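Local coordinates for protein L-lysine 6-monooxygenase (Pseudomonas syringae pv. tomato, PDB 5CQF) that probably catalyses the FAD- and NADPH-dependent N-hydroxylation of the side-chain amine of lysine or a related amino acid in siderophore biosynthesis, at residues His13-Ala24 with Phe159-Ser168; Thr136-Leu147 with Leu360-Leu368. All coordinates share one frame; numbering follows the deposited sequence.

Contact 1 (His13-Ala24 with Phe159-Ser168); sequences HSDAICIGFGPA and FATRNLVLSS
Ile17, Ile19 and Leu164 form the apolar centre of this parallel strand pair, on one face of the sheet. CD1 of Leu164 meets CD1 of Ile19 at 4.2 Å and also lies near CB of Ile17. Farther along, Ile17 turns its longer branch to the strand before the bend: with CG1 anti to the carbonyl carbon (chi1 -60°), CD1 reaches CB of Phe159 and CG1 packs on CG2 of Thr161. On the other face Cys18 stands beside Val165, and its SG lies 3.4 Å from OG of Ser167.

The pairing is a textbook parallel ladder. Ile17 N bonds to Asn163 O, Val165 N to Ile17 O at 2.9 Å, Ile19 N to Val165 O at 2.8 Å, and Ser167 N to Ile19 O in a more bent bond (140° at the hydrogen). Beyond Ile19 comes Gly20, whose CA lies 3.6 Å from Ser167 O. It opens a glycine-rich turn, Gly20 and Gly22 preceding helix 23-37, that is consistent with the dinucleotide-binding motif of a Rossmann-type FAD domain.

At the opposite, polar edge, Asn163 ND2 donates to Asp15 O at 3.0 Å, with the acceptor in its amide plane, while OD1 is held by Asn393. Thr161 OG1 takes the N-H of Asn163 in an ST turn at the bend between the two strands. Ala160 O lies over one face of the His13 ring, which is poorly ordered.

Strand 16-19 is central in the parallel sheet, bonded through Ala16, Cys18 and Gly20 to strand 47-50 on its other side; strand 163-166 lies between it and strand 393-396, and Leu426 of helix 412-428 packs on Ala16, Asn163 and Val165.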
loop_
_atom_site.group_PDB
_atom_site.type_symbol
_atom_site.label_atom_id
_atom_site.label_comp_id
_atom_site.label_asym_id
_atom_site.label_seq_id
_atom_site.Cartn_x
_atom_site.Cartn_y
_atom_site.Cartn_z
ATOM N N HIS A 13 32.937 -39.715 16.774
ATOM C CA HIS A 13 32.077 -39.498 17.980
ATOM C C HIS A 13 31.989 -38.020 18.379
ATOM O O HIS A 13 33.007 -37.400 18.709
ATOM C CB HIS A 13 32.579 -40.325 19.181
ATOM C CG HIS A 13 31.529 -40.561 20.229
ATOM N ND1 HIS A 13 31.073 -39.567 21.072
ATOM C CD2 HIS A 13 30.830 -41.676 20.555
ATOM C CE1 HIS A 13 30.141 -40.058 21.871
ATOM N NE2 HIS A 13 29.974 -41.337 21.578
ATOM N N SER A 14 30.778 -37.459 18.345
ATOM C CA SER A 14 30.519 -36.115 18.886
ATOM C C SER A 14 29.302 -36.184 19.790
ATOM O O SER A 14 28.540 -37.148 19.718
ATOM C CB SER A 14 30.285 -35.103 17.763
ATOM O OG SER A 14 29.410 -35.628 16.778
ATOM N N ASP A 15 29.118 -35.171 20.636
ATOM C CA ASP A 15 27.979 -35.147 21.573
ATOM C C ASP A 15 26.623 -35.220 20.870
ATOM O O ASP A 15 25.656 -35.728 21.427
ATOM C CB ASP A 15 27.998 -33.888 22.438
ATOM C CG ASP A 15 29.269 -33.756 23.251
ATOM O OD1 ASP A 15 29.665 -34.755 23.896
ATOM O OD2 ASP A 15 29.861 -32.647 23.238
ATOM N N ALA A 16 26.561 -34.686 19.657
ATOM C CA ALA A 16 25.361 -34.745 18.860
ATOM C C ALA A 16 25.677 -34.733 17.369
ATOM O O ALA A 16 26.730 -34.245 16.949
ATOM C CB ALA A 16 24.463 -33.577 19.213
ATOM N N ILE A 17 24.751 -35.284 16.586
ATOM C CA ILE A 17 24.791 -35.177 15.132
ATOM C C ILE A 17 23.471 -34.598 14.665
ATOM O O ILE A 17 22.389 -35.039 15.090
ATOM C CB ILE A 17 25.004 -36.537 14.439
ATOM C CG1 ILE A 17 26.330 -37.194 14.862
ATOM C CG2 ILE A 17 24.972 -36.381 12.926
ATOM C CD1 ILE A 17 27.560 -36.575 14.231
ATOM N N CYS A 18 23.562 -33.593 13.803
ATOM C CA CYS A 18 22.388 -33.011 13.148
ATOM C C CYS A 18 22.429 -33.405 11.694
ATOM O O CYS A 18 23.451 -33.204 11.035
ATOM C CB CYS A 18 22.397 -31.492 13.256
ATOM S SG CYS A 18 21.030 -30.656 12.378
ATOM N N ILE A 19 21.348 -33.982 11.189
ATOM C CA ILE A 19 21.288 -34.316 9.781
ATOM C C ILE A 19 20.553 -33.188 9.061
ATOM O O ILE A 19 19.391 -32.937 9.328
ATOM C CB ILE A 19 20.591 -35.662 9.528
ATOM C CG1 ILE A 19 21.365 -36.791 10.218
ATOM C CG2 ILE A 19 20.578 -35.975 8.039
ATOM C CD1 ILE A 19 20.666 -38.133 10.163
ATOM N N GLY A 20 21.257 -32.539 8.132
ATOM C CA GLY A 20 20.722 -31.466 7.315
ATOM C C GLY A 20 21.432 -30.181 7.674
ATOM O O GLY A 20 21.575 -29.840 8.859
ATOM N N PHE A 21 21.898 -29.457 6.664
ATOM C CA PHE A 21 22.395 -28.110 6.906
ATOM C C PHE A 21 21.704 -27.104 5.999
ATOM O O PHE A 21 22.333 -26.201 5.450
ATOM C CB PHE A 21 23.921 -28.031 6.789
ATOM C CG PHE A 21 24.527 -26.957 7.630
ATOM C CD1 PHE A 21 24.429 -27.006 8.997
ATOM C CD2 PHE A 21 25.213 -25.908 7.056
ATOM C CE1 PHE A 21 25.000 -26.031 9.796
ATOM C CE2 PHE A 21 25.780 -24.914 7.841
ATOM C CZ PHE A 21 25.668 -24.973 9.221
ATOM N N GLY A 22 20.391 -27.258 5.871
ATOM C CA GLY A 22 19.543 -26.208 5.338
ATOM C C GLY A 22 19.247 -25.208 6.438
ATOM O O GLY A 22 19.887 -25.229 7.487
ATOM N N PRO A 23 18.276 -24.309 6.211
ATOM C CA PRO A 23 18.014 -23.248 7.173
ATOM C C PRO A 23 17.834 -23.757 8.596
ATOM O O PRO A 23 18.354 -23.170 9.542
ATOM C CB PRO A 23 16.714 -22.651 6.664
ATOM C CG PRO A 23 16.737 -22.890 5.206
ATOM C CD PRO A 23 17.471 -24.159 4.990
ATOM N N ALA A 24 17.115 -24.858 8.751
ATOM C CA ALA A 24 16.860 -25.391 10.074
ATOM C C ALA A 24 18.152 -25.729 10.807
ATOM O O ALA A 24 18.332 -25.327 11.965
ATOM C CB ALA A 24 15.952 -26.609 9.976
ATOM N N PHE A 159 29.512 -42.287 12.026
ATOM C CA PHE A 159 29.540 -41.398 13.199
ATOM C C PHE A 159 28.625 -41.892 14.299
ATOM O O PHE A 159 27.518 -42.365 14.037
ATOM C CB PHE A 159 29.133 -39.981 12.822
ATOM C CG PHE A 159 29.836 -39.454 11.617
ATOM C CD1 PHE A 159 29.340 -39.701 10.353
ATOM C CD2 PHE A 159 30.997 -38.707 11.746
ATOM C CE1 PHE A 159 29.986 -39.220 9.230
ATOM C CE2 PHE A 159 31.651 -38.218 10.626
ATOM C CZ PHE A 159 31.146 -38.474 9.364
ATOM N N ALA A 160 29.087 -41.749 15.535
ATOM C CA ALA A 160 28.402 -42.313 16.692
ATOM C C ALA A 160 27.967 -41.220 17.655
ATOM O O ALA A 160 28.717 -40.265 17.895
ATOM C CB ALA A 160 29.312 -43.308 17.398
ATOM N N THR A 161 26.765 -41.363 18.210
ATOM C CA THR A 161 26.225 -40.348 19.106
ATOM C C THR A 161 25.056 -40.886 19.906
ATOM O O THR A 161 24.373 -41.792 19.457
ATOM C CB THR A 161 25.749 -39.115 18.302
ATOM O OG1 THR A 161 25.468 -38.037 19.193
ATOM C CG2 THR A 161 24.488 -39.447 17.513
ATOM N N ARG A 162 24.826 -40.315 21.083
ATOM C CA ARG A 162 23.580 -40.532 21.834
ATOM C C ARG A 162 22.493 -39.498 21.470
ATOM O O ARG A 162 21.340 -39.623 21.901
ATOM C CB ARG A 162 23.840 -40.435 23.350
ATOM C CG ARG A 162 24.734 -41.508 23.958
ATOM C CD ARG A 162 24.843 -41.344 25.478
ATOM N NE ARG A 162 25.909 -42.172 26.078
ATOM C CZ ARG A 162 25.767 -43.414 26.569
ATOM N NH1 ARG A 162 24.593 -44.049 26.569
ATOM N NH2 ARG A 162 26.826 -44.038 27.072
ATOM N N ASN A 163 22.850 -38.451 20.720
ATOM C CA ASN A 163 21.932 -37.333 20.517
ATOM C C ASN A 163 21.790 -36.991 19.058
ATOM O O ASN A 163 22.752 -36.587 18.426
ATOM C CB ASN A 163 22.401 -36.141 21.326
ATOM C CG ASN A 163 22.391 -36.439 22.817
ATOM O OD1 ASN A 163 21.328 -36.732 23.386
ATOM N ND2 ASN A 163 23.563 -36.421 23.445
ATOM N N LEU A 164 20.587 -37.186 18.520
ATOM C CA LEU A 164 20.377 -37.076 17.085
ATOM C C LEU A 164 19.304 -36.037 16.757
ATOM O O LEU A 164 18.234 -36.044 17.361
ATOM C CB LEU A 164 19.951 -38.432 16.526
ATOM C CG LEU A 164 19.797 -38.497 14.997
ATOM C CD1 LEU A 164 21.151 -38.408 14.313
ATOM C CD2 LEU A 164 19.062 -39.749 14.552
ATOM N N VAL A 165 19.592 -35.152 15.800
ATOM C CA VAL A 165 18.616 -34.164 15.324
ATOM C C VAL A 165 18.378 -34.387 13.841
ATOM O O VAL A 165 19.324 -34.464 13.067
ATOM C CB VAL A 165 19.109 -32.723 15.568
ATOM C CG1 VAL A 165 18.058 -31.710 15.117
ATOM C CG2 VAL A 165 19.446 -32.520 17.042
ATOM N N LEU A 166 17.118 -34.524 13.441
ATOM C CA LEU A 166 16.804 -34.697 12.027
ATOM C C LEU A 166 16.256 -33.410 11.539
ATOM O O LEU A 166 15.225 -33.009 12.006
ATOM C CB LEU A 166 15.756 -35.773 11.798
ATOM C CG LEU A 166 16.276 -37.185 11.559
ATOM C CD1 LEU A 166 16.915 -37.709 12.817
ATOM C CD2 LEU A 166 15.105 -38.057 11.134
ATOM N N SER A 167 16.973 -32.788 10.606
ATOM C CA SER A 167 16.694 -31.442 10.079
ATOM C C SER A 167 16.746 -31.533 8.572
ATOM O O SER A 167 17.238 -30.617 7.911
ATOM C CB SER A 167 17.778 -30.423 10.529
ATOM O OG SER A 167 17.695 -30.058 11.904
ATOM N N SER A 168 16.301 -32.666 8.038
ATOM C CA SER A 168 16.380 -32.954 6.595
ATOM C C SER A 168 14.990 -32.825 5.945
ATOM O O SER A 168 14.895 -32.502 4.760
ATOM C CB SER A 168 17.004 -34.342 6.348
ATOM O OG SER A 168 16.800 -35.219 7.448
HETATM O O HOH W 1 18.209 -28.373 7.531
#

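Contact 2 (Thr136-Leu147 with Leu360-Leu368); sequences TEIDPVIRNGRL and LLSGLQPWL
Trp367 presents one face of its indole to Leu147, and Pro366 CB lies against the opposite face. Leu147 CB makes a CH-pi contact 3.6 Å from the centroid of the five-membered ring, 16° off its normal; at the ring edge, in plane, are Gly363 O and Leu364 CA. The setting is a beta hairpin, strand 137-142 turning back into strand 147-154, packed against the 3-10 segment 360-367. Pro140 CB approaches CZ3 of Trp367 obliquely at 3.8 Å, and Ile142 CG1 meets CZ2 in the same manner, so the six-membered ring lies beside the outgoing strand while the five-membered ring faces Leu147, at the start of the returning strand.

Leu364 fills the next position. Its CD1 touches Pro140 CB and lies 4.0 Å from Leu147 CD1, and thus also spans the two arms of the hairpin. No hydrogen bond crosses the contact; Asp139, on the other face of the strand, pairs with Arg153 instead. Towards the start of the strand Ile138 packs on Leu360 and Leu361. The backbone sets Ile138 CB 3.5 Å from Leu360 O, and with CG1 anti to the carbonyl carbon (chi1 -56°) that atom lies equally close to the same oxygen.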
loop_
_atom_site.group_PDB
_atom_site.type_symbol
_atom_site.label_atom_id
_atom_site.label_comp_id
_atom_site.label_asym_id
_atom_site.label_seq_id
_atom_site.Cartn_x
_atom_site.Cartn_y
_atom_site.Cartn_z
ATOM N N THR A 136 22.844 -42.635 4.471
ATOM C CA THR A 136 22.224 -43.733 3.770
ATOM C C THR A 136 21.470 -44.606 4.763
ATOM O O THR A 136 20.384 -45.109 4.452
ATOM C CB THR A 136 23.277 -44.575 3.037
ATOM O OG1 THR A 136 24.241 -45.071 3.977
ATOM C CG2 THR A 136 23.982 -43.734 1.987
ATOM N N GLU A 137 22.041 -44.778 5.956
ATOM C CA GLU A 137 21.384 -45.550 7.019
ATOM C C GLU A 137 21.815 -45.082 8.415
ATOM O O GLU A 137 22.866 -44.464 8.571
ATOM C CB GLU A 137 21.668 -47.056 6.832
ATOM C CG GLU A 137 23.027 -47.333 6.197
ATOM C CD GLU A 137 23.363 -48.803 6.072
ATOM O OE1 GLU A 137 24.529 -49.163 6.359
ATOM O OE2 GLU A 137 22.471 -49.587 5.681
ATOM N N ILE A 138 20.975 -45.361 9.409
ATOM C CA ILE A 138 21.310 -45.157 10.820
ATOM C C ILE A 138 21.124 -46.482 11.587
ATOM O O ILE A 138 19.987 -46.939 11.768
ATOM C CB ILE A 138 20.426 -44.069 11.476
ATOM C CG1 ILE A 138 20.522 -42.745 10.707
ATOM C CG2 ILE A 138 20.820 -43.860 12.935
ATOM C CD1 ILE A 138 19.790 -41.578 11.347
ATOM N N ASP A 139 22.228 -47.072 12.061
ATOM C CA ASP A 139 22.201 -48.403 12.726
ATOM C C ASP A 139 22.198 -48.308 14.256
ATOM O O ASP A 139 22.905 -47.492 14.837
ATOM C CB ASP A 139 23.391 -49.265 12.274
ATOM C CG ASP A 139 23.287 -49.690 10.812
ATOM O OD1 ASP A 139 22.199 -50.155 10.394
ATOM O OD2 ASP A 139 24.293 -49.573 10.078
ATOM N N PRO A 140 21.406 -49.157 14.917
ATOM C CA PRO A 140 21.433 -49.136 16.382
ATOM C C PRO A 140 22.726 -49.720 16.950
ATOM O O PRO A 140 23.491 -50.372 16.234
ATOM C CB PRO A 140 20.235 -50.011 16.775
ATOM C CG PRO A 140 20.041 -50.935 15.611
ATOM C CD PRO A 140 20.464 -50.160 14.384
ATOM N N VAL A 141 22.960 -49.446 18.230
ATOM C CA VAL A 141 24.063 -50.023 18.990
ATOM C C VAL A 141 23.459 -50.425 20.343
ATOM O O VAL A 141 23.116 -49.557 21.154
ATOM C CB VAL A 141 25.214 -49.008 19.185
ATOM C CG1 VAL A 141 26.389 -49.631 19.934
ATOM C CG2 VAL A 141 25.677 -48.440 17.844
ATOM N N ILE A 142 23.286 -51.737 20.548
ATOM C CA ILE A 142 22.730 -52.299 21.783
ATOM C C ILE A 142 23.886 -52.881 22.597
ATOM O O ILE A 142 24.868 -53.394 22.028
ATOM C CB ILE A 142 21.721 -53.432 21.500
ATOM C CG1 ILE A 142 20.651 -52.978 20.498
ATOM C CG2 ILE A 142 21.074 -53.917 22.794
ATOM C CD1 ILE A 142 20.980 -53.269 19.050
ATOM N N ARG A 143 23.780 -52.803 23.922
ATOM C CA ARG A 143 24.887 -53.215 24.784
ATOM C C ARG A 143 24.451 -54.115 25.937
ATOM O O ARG A 143 25.008 -55.211 26.115
ATOM C CB ARG A 143 25.675 -51.986 25.276
ATOM C CG ARG A 143 26.621 -51.383 24.228
ATOM C CD ARG A 143 27.573 -52.462 23.721
ATOM N NE ARG A 143 28.469 -52.105 22.617
ATOM C CZ ARG A 143 28.466 -52.679 21.409
ATOM N NH1 ARG A 143 29.358 -52.296 20.496
ATOM N NH2 ARG A 143 27.581 -53.631 21.095
ATOM N N ASN A 144 23.462 -53.661 26.705
ATOM C CA ASN A 144 22.922 -54.448 27.814
ATOM C C ASN A 144 21.484 -54.856 27.530
ATOM O O ASN A 144 20.638 -54.823 28.416
ATOM C CB ASN A 144 23.013 -53.632 29.117
ATOM C CG ASN A 144 23.016 -54.502 30.375
ATOM O OD1 ASN A 144 22.695 -55.699 30.343
ATOM N ND2 ASN A 144 23.386 -53.891 31.499
ATOM N N GLY A 145 21.204 -55.240 26.287
ATOM C CA GLY A 145 19.822 -55.467 25.850
ATOM C C GLY A 145 18.993 -54.189 25.728
ATOM O O GLY A 145 17.764 -54.251 25.598
ATOM N N ARG A 146 19.663 -53.034 25.763
ATOM C CA ARG A 146 19.009 -51.724 25.657
ATOM C C ARG A 146 19.847 -50.824 24.728
ATOM O O ARG A 146 21.080 -50.946 24.685
ATOM C CB ARG A 146 18.833 -51.089 27.053
ATOM C CG ARG A 146 17.894 -51.859 27.992
ATOM C CD ARG A 146 17.542 -51.092 29.273
ATOM N NE ARG A 146 16.487 -50.083 29.076
ATOM C CZ ARG A 146 16.130 -49.143 29.959
ATOM N NH1 ARG A 146 16.733 -49.045 31.141
ATOM N NH2 ARG A 146 15.159 -48.285 29.654
ATOM N N LEU A 147 19.175 -49.952 23.973
ATOM C CA LEU A 147 19.853 -49.092 22.985
ATOM C C LEU A 147 20.646 -47.961 23.659
ATOM O O LEU A 147 20.058 -47.132 24.359
ATOM C CB LEU A 147 18.828 -48.497 22.005
ATOM C CG LEU A 147 19.296 -47.459 20.967
ATOM C CD1 LEU A 147 19.726 -48.058 19.635
ATOM C CD2 LEU A 147 18.174 -46.457 20.756
ATOM N N LEU A 360 15.017 -42.715 7.424
ATOM C CA LEU A 360 16.315 -42.805 8.116
ATOM C C LEU A 360 16.231 -43.422 9.516
ATOM O O LEU A 360 17.230 -43.874 10.041
ATOM C CB LEU A 360 17.011 -41.434 8.195
ATOM C CG LEU A 360 17.631 -40.892 6.900
ATOM C CD1 LEU A 360 18.302 -39.548 7.144
ATOM C CD2 LEU A 360 18.628 -41.877 6.307
ATOM N N LEU A 361 15.052 -43.438 10.120
ATOM C CA LEU A 361 14.876 -44.064 11.418
ATOM C C LEU A 361 14.335 -45.500 11.344
ATOM O O LEU A 361 13.981 -46.072 12.372
ATOM C CB LEU A 361 13.959 -43.185 12.271
ATOM C CG LEU A 361 14.571 -41.829 12.585
ATOM C CD1 LEU A 361 13.601 -40.980 13.371
ATOM C CD2 LEU A 361 15.853 -41.987 13.368
ATOM N N SER A 362 14.288 -46.076 10.138
ATOM C CA SER A 362 13.763 -47.434 9.883
ATOM C C SER A 362 14.274 -48.457 10.862
ATOM O O SER A 362 13.501 -49.214 11.443
ATOM C CB SER A 362 14.189 -47.910 8.501
ATOM O OG SER A 362 13.455 -47.264 7.501
ATOM N N GLY A 363 15.592 -48.482 11.016
ATOM C CA GLY A 363 16.273 -49.491 11.832
ATOM C C GLY A 363 16.157 -49.292 13.333
ATOM O O GLY A 363 16.565 -50.166 14.105
ATOM N N LEU A 364 15.607 -48.157 13.769
ATOM C CA LEU A 364 15.475 -47.897 15.194
ATOM C C LEU A 364 14.048 -48.126 15.685
ATOM O O LEU A 364 13.785 -47.952 16.862
ATOM C CB LEU A 364 15.955 -46.483 15.554
ATOM C CG LEU A 364 17.399 -46.050 15.256
ATOM C CD1 LEU A 364 18.388 -46.791 16.136
ATOM C CD2 LEU A 364 17.755 -46.254 13.791
ATOM N N GLN A 365 13.145 -48.572 14.814
ATOM C CA GLN A 365 11.738 -48.787 15.193
ATOM C C GLN A 365 11.491 -49.486 16.528
ATOM O O GLN A 365 10.604 -49.072 17.272
ATOM C CB GLN A 365 10.975 -49.523 14.087
ATOM C CG GLN A 365 10.641 -48.610 12.926
ATOM C CD GLN A 365 9.437 -49.052 12.130
ATOM O OE1 GLN A 365 8.374 -49.365 12.685
ATOM N NE2 GLN A 365 9.579 -49.034 10.812
ATOM N N PRO A 366 12.274 -50.530 16.847
ATOM C CA PRO A 366 12.042 -51.223 18.119
ATOM C C PRO A 366 12.241 -50.379 19.378
ATOM O O PRO A 366 11.686 -50.738 20.409
ATOM C CB PRO A 366 13.052 -52.377 18.082
ATOM C CG PRO A 366 13.293 -52.612 16.630
ATOM C CD PRO A 366 13.287 -51.231 16.035
ATOM N N TRP A 367 12.998 -49.279 19.299
ATOM C CA TRP A 367 13.221 -48.381 20.445
ATOM C C TRP A 367 12.412 -47.082 20.349
ATOM O O TRP A 367 12.596 -46.178 21.153
ATOM C CB TRP A 367 14.721 -48.083 20.595
ATOM C CG TRP A 367 15.481 -49.356 20.749
ATOM C CD1 TRP A 367 15.731 -50.015 21.917
ATOM C CD2 TRP A 367 15.995 -50.186 19.701
ATOM N NE1 TRP A 367 16.389 -51.185 21.671
ATOM C CE2 TRP A 367 16.564 -51.326 20.320
ATOM C CE3 TRP A 367 16.033 -50.082 18.302
ATOM C CZ2 TRP A 367 17.171 -52.363 19.584
ATOM C CZ3 TRP A 367 16.631 -51.103 17.569
ATOM C CH2 TRP A 367 17.196 -52.234 18.214
ATOM N N LEU A 368 11.492 -47.003 19.392
ATOM C CA LEU A 368 10.695 -45.794 19.202
ATOM C C LEU A 368 9.253 -46.047 19.610
ATOM O O LEU A 368 8.647 -47.048 19.184
ATOM C CB LEU A 368 10.723 -45.345 17.735
ATOM C CG LEU A 368 12.097 -45.050 17.115
ATOM C CD1 LEU A 368 11.956 -44.791 15.620
ATOM C CD2 LEU A 368 12.802 -43.892 17.802
#

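Overall arrangement
Contact 1 is the more buried of the two and is held by a backbone ladder; contact 2 relies on apolar packing alone. The former lies within the parallel sheet that holds strands 16-19 and 163-166, where just over half the touching residues are buried. The centre of contact 2 lies about 27 Å from the centre of the chain, that of contact 1 about 18 Å. Both engage the antiparallel three-stranded sheet, at its outermost strands 157-161 and 137-142 respectively. The contacts meet directly: Ile138 CD1 packs 3.7 Å from Ile19 CD1 and against Leu164, while Leu361 lies on Leu164 and Leu166. Contact 2 therefore packs over part of one sheet face, formed by Ile19, Leu164 and Leu166.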